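Local coordinates for protein Sodium/sialic acid symporter SiaT (Proteus mirabilis, PDB 5NVA) that uses the sodium gradient to drive uptake of the sialic acid N-acetylneuraminic acid across the bacterial inner membrane, with two sodium ions per sugar, at residues Ala12-Tyr17 with Leu331-Ile336; Val160-Leu165 with Ala338-Ser343. All coordinates share one frame; numbering follows the deposited sequence.

Contact 1: Ala12-Tyr17 with Leu331-Ile336; sequences AVLFGY and LIIAAI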
loop_
_atom_site.group_PDB
_atom_site.type_symbol
_atom_site.label_atom_id
_atom_site.label_comp_id
_atom_site.label_asym_id
_atom_site.label_seq_id
_atom_site.Cartn_x
_atom_site.Cartn_y
_atom_site.Cartn_z
ATOM N N ALA A 12 -18.987 16.604 -12.193
ATOM C CA ALA A 12 -18.086 17.477 -12.939
ATOM C C ALA A 12 -16.749 17.628 -12.226
ATOM O O ALA A 12 -15.693 17.666 -12.870
ATOM C CB ALA A 12 -18.738 18.842 -13.157
ATOM N N VAL A 13 -16.773 17.718 -10.896
ATOM C CA VAL A 13 -15.531 17.778 -10.132
ATOM C C VAL A 13 -14.771 16.464 -10.253
ATOM O O VAL A 13 -13.559 16.448 -10.497
ATOM C CB VAL A 13 -15.821 18.125 -8.660
ATOM C CG1 VAL A 13 -14.547 18.042 -7.834
ATOM C CG2 VAL A 13 -16.443 19.506 -8.551
ATOM N N LEU A 14 -15.477 15.341 -10.093
ATOM C CA LEU A 14 -14.826 14.035 -10.145
ATOM C C LEU A 14 -14.185 13.787 -11.504
ATOM O O LEU A 14 -13.066 13.265 -11.585
ATOM C CB LEU A 14 -15.834 12.933 -9.821
ATOM C CG LEU A 14 -15.364 11.498 -10.066
ATOM C CD1 LEU A 14 -14.182 11.158 -9.169
ATOM C CD2 LEU A 14 -16.505 10.514 -9.859
ATOM N N PHE A 15 -14.875 14.152 -12.584
ATOM C CA PHE A 15 -14.320 13.946 -13.915
ATOM C C PHE A 15 -13.319 15.022 -14.303
ATOM O O PHE A 15 -12.503 14.792 -15.202
ATOM C CB PHE A 15 -15.443 13.860 -14.945
ATOM C CG PHE A 15 -16.046 12.496 -15.045
ATOM C CD1 PHE A 15 -15.667 11.630 -16.057
ATOM C CD2 PHE A 15 -16.966 12.063 -14.105
ATOM C CE1 PHE A 15 -16.210 10.366 -16.141
ATOM C CE2 PHE A 15 -17.513 10.799 -14.184
ATOM C CZ PHE A 15 -17.132 9.950 -15.203
ATOM N N GLY A 16 -13.363 16.186 -13.655
ATOM C CA GLY A 16 -12.243 17.105 -13.756
ATOM C C GLY A 16 -10.980 16.514 -13.164
ATOM O O GLY A 16 -9.885 16.689 -13.705
ATOM N N TYR A 17 -11.117 15.792 -12.050
ATOM C CA TYR A 17 -9.976 15.098 -11.464
ATOM C C TYR A 17 -9.490 13.977 -12.376
ATOM O O TYR A 17 -8.282 13.811 -12.585
ATOM C CB TYR A 17 -10.347 14.543 -10.087
ATOM C CG TYR A 17 -9.560 13.307 -9.708
ATOM C CD1 TYR A 17 -8.275 13.412 -9.190
ATOM C CD2 TYR A 17 -10.096 12.036 -9.877
ATOM C CE1 TYR A 17 -7.548 12.289 -8.848
ATOM C CE2 TYR A 17 -9.376 10.907 -9.541
ATOM C CZ TYR A 17 -8.103 11.040 -9.025
ATOM O OH TYR A 17 -7.382 9.919 -8.688
ATOM N N LEU A 331 -15.634 16.531 -4.668
ATOM C CA LEU A 331 -14.223 16.669 -4.328
ATOM C C LEU A 331 -13.782 15.561 -3.382
ATOM O O LEU A 331 -12.668 15.036 -3.499
ATOM C CB LEU A 331 -13.969 18.041 -3.702
ATOM C CG LEU A 331 -12.536 18.358 -3.271
ATOM C CD1 LEU A 331 -11.616 18.415 -4.479
ATOM C CD2 LEU A 331 -12.485 19.662 -2.488
ATOM N N ILE A 332 -14.650 15.188 -2.441
ATOM C CA ILE A 332 -14.317 14.130 -1.494
ATOM C C ILE A 332 -14.361 12.767 -2.175
ATOM O O ILE A 332 -13.547 11.884 -1.879
ATOM C CB ILE A 332 -15.260 14.202 -0.280
ATOM C CG1 ILE A 332 -14.970 15.469 0.529
ATOM C CG2 ILE A 332 -15.124 12.966 0.582
ATOM C CD1 ILE A 332 -13.534 15.599 0.973
ATOM N N ILE A 333 -15.305 12.573 -3.100
ATOM C CA ILE A 333 -15.319 11.345 -3.891
ATOM C C ILE A 333 -14.067 11.261 -4.755
ATOM O O ILE A 333 -13.512 10.175 -4.968
ATOM C CB ILE A 333 -16.604 11.266 -4.737
ATOM C CG1 ILE A 333 -17.838 11.257 -3.831
ATOM C CG2 ILE A 333 -16.594 10.029 -5.621
ATOM C CD1 ILE A 333 -17.867 10.109 -2.851
ATOM N N ALA A 334 -13.596 12.407 -5.256
ATOM C CA ALA A 334 -12.339 12.428 -5.994
ATOM C C ALA A 334 -11.173 12.022 -5.102
ATOM O O ALA A 334 -10.282 11.278 -5.532
ATOM C CB ALA A 334 -12.100 13.815 -6.589
ATOM N N ALA A 335 -11.163 12.498 -3.853
ATOM C CA ALA A 335 -10.120 12.095 -2.915
ATOM C C ALA A 335 -10.155 10.596 -2.651
ATOM O O ALA A 335 -9.105 9.976 -2.453
ATOM C CB ALA A 335 -10.265 12.869 -1.604
ATOM N N ILE A 336 -11.349 10.000 -2.646
ATOM C CA ILE A 336 -11.458 8.552 -2.499
ATOM C C ILE A 336 -10.884 7.851 -3.724
ATOM O O ILE A 336 -10.078 6.920 -3.605
ATOM C CB ILE A 336 -12.923 8.151 -2.253
ATOM C CG1 ILE A 336 -13.356 8.571 -0.846
ATOM C CG2 ILE A 336 -13.107 6.658 -2.475
ATOM C CD1 ILE A 336 -14.855 8.667 -0.671
#
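With chi1 of 174°, V13 holds CG1 opposite its own N and beside its carbonyl carbon, and this methyl meets the start of the partner segment: CG1 lies 3.7 Å from L331 N and 4.2 Å from L331 CB. In L14, chi2 near 63° parts the two methyls, CD1 resting 3.9 Å from A334 CA and CD2 touching CG2 of I333 at 4.3 Å. A334 is covered more than any other residue of the contact; its small side chain is consistent with the close backbones, L14 CA and A334 CA being 5.1 Å apart. Helix 8-29, the extra N-terminal helix that precedes the LeuT-fold core of this symporter, thus packs on helix 328-361, the eighth core helix; the short segments run in the same general direction, crossing at -36°, with axes 8.3 Å apart at closest. Y17 brings CB within 4.0 Å of A334 CB, and its ring then passes the helix so that A334 O stands over one face, displaced toward the rim. L14 O lies at the ring edge, in its plane. Beyond the ring, OH is hydrogen-bonded to Q341 and Q185. L14 also reaches M151, and I333 L147, of helix 118-151.

Contact 2: Val160-Leu165 with Ala338-Ser343; sequences VLISLL and AAAQSS. With NA (sodium ion), chain B; NA (sodium ion), chain C.
Q341 carries this contact, reaching from helix 328-361 to the backbone of helix 155-203. Its CB stays 4.7 Å from I162 O; chi1 of -63° sets CG anti to the carbonyl carbon, 3.5 Å from I162 O. The chain stays extended to CD, 3.7 Å from the same oxygen. At the tip NE2 donates to I162 O at 3.0 Å, an almost straight bond (173° at the hydrogen). That oxygen sits in the plane of the Q341 amide, whereas NE2 is tilted 24° from the plane of the carbonyl. L161 O also lies 3.2 Å from NE2, but the angle is too poor for a bond. OE1 accepts from Y17 on helix 8-29, so both polar ends of the buried amide are held and its rotation is fixed. Helix 155-203 has a wider, pi-type turn at 160-164, while helix 328-361 is the eighth of the LeuT fold and supplies much of both sodium sites. On the flank away from the amide, I162 CG2 meets A340 CB at 4.4 Å, the one apolar side-chain touch between the segments; L18 and Y169 pack on Q341. On the sodium-facing side of helix 328-361, A339 O, S342 OG and S343 OG bind the ion of the conserved Na2 site, completed by A56 and L59. S342 O binds the second sodium 2.4 Å away, at Na3, together with D182, S345 and S346.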
loop_
_atom_site.group_PDB
_atom_site.type_symbol
_atom_site.label_atom_id
_atom_site.label_comp_id
_atom_site.label_asym_id
_atom_site.label_seq_id
_atom_site.Cartn_x
_atom_site.Cartn_y
_atom_site.Cartn_z
ATOM N N VAL A 160 -14.703 0.441 -14.184
ATOM C CA VAL A 160 -14.031 1.045 -15.332
ATOM C C VAL A 160 -13.479 2.417 -14.965
ATOM O O VAL A 160 -12.337 2.753 -15.302
ATOM C CB VAL A 160 -14.991 1.119 -16.534
ATOM C CG1 VAL A 160 -14.505 2.148 -17.547
ATOM C CG2 VAL A 160 -15.132 -0.248 -17.183
ATOM N N LEU A 161 -14.274 3.225 -14.258
ATOM C CA LEU A 161 -13.814 4.552 -13.859
ATOM C C LEU A 161 -12.644 4.466 -12.886
ATOM O O LEU A 161 -11.691 5.248 -12.978
ATOM C CB LEU A 161 -14.965 5.342 -13.235
ATOM C CG LEU A 161 -16.141 5.717 -14.138
ATOM C CD1 LEU A 161 -17.129 6.591 -13.382
ATOM C CD2 LEU A 161 -15.652 6.420 -15.394
ATOM N N ILE A 162 -12.698 3.522 -11.948
ATOM C CA ILE A 162 -11.646 3.404 -10.942
ATOM C C ILE A 162 -10.402 2.753 -11.534
ATOM O O ILE A 162 -9.301 3.314 -11.485
ATOM C CB ILE A 162 -12.156 2.614 -9.723
ATOM C CG1 ILE A 162 -13.287 3.368 -9.024
ATOM C CG2 ILE A 162 -11.017 2.338 -8.754
ATOM C CD1 ILE A 162 -14.069 2.513 -8.054
ATOM N N SER A 163 -10.561 1.560 -12.102
ATOM C CA SER A 163 -9.427 0.732 -12.494
ATOM C C SER A 163 -8.959 1.007 -13.921
ATOM O O SER A 163 -7.766 1.221 -14.150
ATOM C CB SER A 163 -9.788 -0.748 -12.332
ATOM O OG SER A 163 -8.717 -1.585 -12.731
ATOM N N LEU A 164 -9.881 1.004 -14.888
ATOM C CA LEU A 164 -9.477 1.079 -16.291
ATOM C C LEU A 164 -8.856 2.429 -16.628
ATOM O O LEU A 164 -7.853 2.492 -17.349
ATOM C CB LEU A 164 -10.671 0.793 -17.200
ATOM C CG LEU A 164 -10.386 0.799 -18.703
ATOM C CD1 LEU A 164 -9.213 -0.114 -19.030
ATOM C CD2 LEU A 164 -11.622 0.383 -19.481
ATOM N N LEU A 165 -9.435 3.521 -16.122
ATOM C CA LEU A 165 -8.840 4.835 -16.350
ATOM C C LEU A 165 -7.463 4.930 -15.706
ATOM O O LEU A 165 -6.556 5.573 -16.249
ATOM C CB LEU A 165 -9.760 5.932 -15.815
ATOM C CG LEU A 165 -11.118 6.083 -16.503
ATOM C CD1 LEU A 165 -11.887 7.257 -15.914
ATOM C CD2 LEU A 165 -10.947 6.247 -18.005
ATOM N N ALA A 338 -8.711 9.142 -5.597
ATOM C CA ALA A 338 -7.281 9.417 -5.510
ATOM C C ALA A 338 -6.576 8.415 -4.605
ATOM O O ALA A 338 -5.459 7.976 -4.903
ATOM C CB ALA A 338 -7.058 10.843 -5.013
ATOM N N ALA A 339 -7.214 8.040 -3.494
ATOM C CA ALA A 339 -6.610 7.065 -2.593
ATOM C C ALA A 339 -6.524 5.691 -3.245
ATOM O O ALA A 339 -5.552 4.957 -3.037
ATOM C CB ALA A 339 -7.401 6.993 -1.288
ATOM N N ALA A 340 -7.526 5.327 -4.043
ATOM C CA ALA A 340 -7.501 4.030 -4.711
ATOM C C ALA A 340 -6.529 4.029 -5.885
ATOM O O ALA A 340 -5.690 3.131 -6.006
ATOM C CB ALA A 340 -8.906 3.651 -5.178
ATOM N N GLN A 341 -6.616 5.042 -6.751
ATOM C CA GLN A 341 -5.854 5.020 -7.995
ATOM C C GLN A 341 -4.366 5.252 -7.766
ATOM O O GLN A 341 -3.541 4.759 -8.544
ATOM C CB GLN A 341 -6.421 6.056 -8.966
ATOM C CG GLN A 341 -7.856 5.761 -9.382
ATOM C CD GLN A 341 -8.400 6.764 -10.378
ATOM O OE1 GLN A 341 -8.211 7.971 -10.229
ATOM N NE2 GLN A 341 -9.086 6.267 -11.401
ATOM N N SER A 342 -3.997 5.992 -6.717
ATOM C CA SER A 342 -2.578 6.178 -6.427
ATOM C C SER A 342 -1.926 4.876 -5.981
ATOM O O SER A 342 -0.722 4.686 -6.185
ATOM C CB SER A 342 -2.386 7.263 -5.366
ATOM O OG SER A 342 -3.203 7.030 -4.235
ATOM N N SER A 343 -2.696 3.972 -5.378
ATOM C CA SER A 343 -2.161 2.667 -5.007
ATOM C C SER A 343 -2.210 1.685 -6.169
ATOM O O SER A 343 -1.310 0.847 -6.304
ATOM C CB SER A 343 -2.928 2.106 -3.811
ATOM O OG SER A 343 -2.703 2.883 -2.649
HETATM NA NA NA B . -3.300 5.242 -2.682
HETATM NA NA NA C . 0.856 5.347 -7.804
#

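Contacts 1 and 2 share helix 328-361, their centres 12 Å apart on the same side of the chain's centre. Along the sequence the segments alternate: 12-17, 160-165, 331-336, 338-343. On helix 328-361 the two contacts follow each other, 331-336 against helix 8-29 and 338-343 against helix 155-203. They meet through Y17 and Q341, and F15 CZ packs 3.8 Å from L161 CD1. The side chain of Y17 is about 9 Å from a bound sodium ion, while contact 2 includes ion ligands, so the pair runs from the outer N-terminal helix toward the two sodium sites.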